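Long-range contact in pks18 (Mycobacterium tuberculosis, PDB 1TED), which probably extends medium- and long-chain acyl-CoA starters with malonyl-CoA to make tri- and tetraketide alpha-pyrones, as a homodimeric type III polyketide synthase: residues A[177-182]-A[382-387]. Residues are numbered along the deposited sequence; the frame is centred on the assembly and turned at random.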
loop_
_atom_site.group_PDB
_atom_site.type_symbol
_atom_site.label_atom_id
_atom_site.label_comp_id
_atom_site.label_asym_id
_atom_site.label_seq_id
_atom_site.Cartn_x
_atom_site.Cartn_y
_atom_site.Cartn_z
ATOM N N ALA A 177 9.236 3.565 -4.071
ATOM C CA ALA A 177 8.428 2.428 -3.617
ATOM C C ALA A 177 9.091 1.043 -3.684
ATOM O O ALA A 177 8.712 0.132 -2.947
ATOM C CB ALA A 177 7.098 2.413 -4.369
ATOM N N ALA A 178 10.075 0.871 -4.558
ATOM C CA ALA A 178 10.737 -0.419 -4.641
ATOM C C ALA A 178 11.413 -0.703 -3.312
ATOM O O ALA A 178 11.492 -1.856 -2.897
ATOM C CB ALA A 178 11.760 -0.431 -5.763
ATOM N N MET A 179 11.891 0.345 -2.642
ATOM C CA MET A 179 12.548 0.190 -1.341
ATOM C C MET A 179 11.577 -0.173 -0.210
ATOM O O MET A 179 11.899 -1.016 0.633
ATOM C CB MET A 179 13.313 1.463 -0.961
ATOM C CG MET A 179 14.535 1.756 -1.836
ATOM S SD MET A 179 15.787 0.457 -1.779
ATOM C CE MET A 179 15.338 -0.544 -3.183
ATOM N N ASN A 180 10.402 0.461 -0.185
ATOM C CA ASN A 180 9.396 0.179 0.846
ATOM C C ASN A 180 8.910 -1.254 0.641
ATOM O O ASN A 180 8.727 -2.010 1.600
ATOM C CB ASN A 180 8.192 1.130 0.727
ATOM C CG ASN A 180 8.572 2.598 0.897
ATOM O OD1 ASN A 180 8.763 3.085 2.015
ATOM N ND2 ASN A 180 8.687 3.307 -0.218
ATOM N N ALA A 181 8.710 -1.613 -0.626
ATOM C CA ALA A 181 8.250 -2.944 -0.991
ATOM C C ALA A 181 9.308 -3.985 -0.600
ATOM O O ALA A 181 9.007 -4.980 0.068
ATOM C CB ALA A 181 7.964 -2.998 -2.497
ATOM N N LEU A 182 10.550 -3.741 -1.011
ATOM C CA LEU A 182 11.656 -4.635 -0.705
ATOM C C LEU A 182 11.810 -4.848 0.796
ATOM O O LEU A 182 12.094 -5.961 1.244
ATOM C CB LEU A 182 12.961 -4.074 -1.270
ATOM C CG LEU A 182 14.216 -4.891 -0.971
ATOM C CD1 LEU A 182 14.009 -6.337 -1.404
ATOM C CD2 LEU A 182 15.407 -4.277 -1.702
ATOM N N THR A 382 11.198 11.775 1.202
ATOM C CA THR A 382 11.783 10.788 2.075
ATOM C C THR A 382 12.885 10.178 1.239
ATOM O O THR A 382 12.683 9.912 0.055
ATOM C CB THR A 382 10.756 9.682 2.392
ATOM O OG1 THR A 382 9.569 10.279 2.927
ATOM C CG2 THR A 382 11.332 8.662 3.377
ATOM N N VAL A 383 14.054 9.986 1.835
ATOM C CA VAL A 383 15.136 9.353 1.111
ATOM C C VAL A 383 14.976 7.887 1.459
ATOM O O VAL A 383 14.994 7.507 2.637
ATOM C CB VAL A 383 16.520 9.821 1.569
ATOM C CG1 VAL A 383 17.581 9.096 0.751
ATOM C CG2 VAL A 383 16.648 11.341 1.404
ATOM N N GLU A 384 14.806 7.068 0.429
ATOM C CA GLU A 384 14.611 5.645 0.612
ATOM C C GLU A 384 15.786 4.941 -0.050
ATOM O O GLU A 384 16.139 5.255 -1.181
ATOM C CB GLU A 384 13.290 5.245 -0.050
ATOM C CG GLU A 384 12.487 4.229 0.716
ATOM C CD GLU A 384 11.911 4.787 1.997
ATOM O OE1 GLU A 384 10.859 5.462 1.941
ATOM O OE2 GLU A 384 12.523 4.549 3.062
ATOM N N GLY A 385 16.401 3.997 0.651
ATOM C CA GLY A 385 17.530 3.303 0.061
ATOM C C GLY A 385 18.011 2.069 0.800
ATOM O O GLY A 385 17.373 1.603 1.753
ATOM N N MET A 386 19.150 1.541 0.353
ATOM C CA MET A 386 19.728 0.348 0.954
ATOM C C MET A 386 21.216 0.222 0.662
ATOM O O MET A 386 21.710 0.772 -0.322
ATOM C CB MET A 386 19.022 -0.904 0.406
ATOM C CG MET A 386 19.447 -1.294 -1.019
ATOM S SD MET A 386 18.872 -2.939 -1.573
ATOM C CE MET A 386 18.839 -2.752 -3.322
ATOM N N LEU A 387 21.924 -0.490 1.534
ATOM C CA LEU A 387 23.340 -0.784 1.348
ATOM C C LEU A 387 23.282 -2.220 0.827
ATOM O O LEU A 387 22.506 -3.021 1.345
ATOM C CB LEU A 387 24.114 -0.755 2.678
ATOM C CG LEU A 387 25.564 -1.284 2.606
ATOM C CD1 LEU A 387 26.416 -0.367 1.733
ATOM C CD2 LEU A 387 26.173 -1.363 3.998
#
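Glu-384 opens the contact by setting the aliphatic part of its chain against Met-179: its CG lies 3.3 Å from Met-179 CB, shorter than a normal carbon contact and so doubtful in its exact value. A bend at chi2 (69°) then turns CD aside, and the carboxylate lies beside the side-chain amide of Asn-180, the two planes standing 71° apart. Glutamate suits this place because its methylenes can pack on the helix while the buried acid group is satisfied through OE2, hydrogen-bonded to Ser-254 OG on the adjoining strand 247-256.

At Gly-385 the strand presents bare backbone to the helix. Here the CA atoms of Met-179 and Gly-385 come within 6.0 Å, and Met-179 rests its sulphur on main-chain atoms, SD being 3.8 Å from both CA and C of Gly-385. A side chain at this position would project away from the helix, so the surface Met-179 meets is the main chain itself, and the flexible methionine, bent at chi2 and chi3, can follow it closely.

Met-386 points back toward the helix. Its CG sits between the backbone N and the carbonyl carbon (chi1 76°), 4.1 Å from Met-179 SD, and the chain beyond is extended, carrying SD to 3.7 Å from Leu-182 CD2. The Met-386 side chain crosses both Met-179 and Leu-182 at about a right angle, and the methyl ends of the two methionines also meet. Long, unbranched methionines and a branched leucine fill this buried apolar layer.

Residues 177-182 of helix 177-191, which follows the putative nucleophile Cys-175, thus run at 57° to residues 382-387 of strand 382-390, a buried helix-on-sheet interface between the two related halves of the thiolase fold.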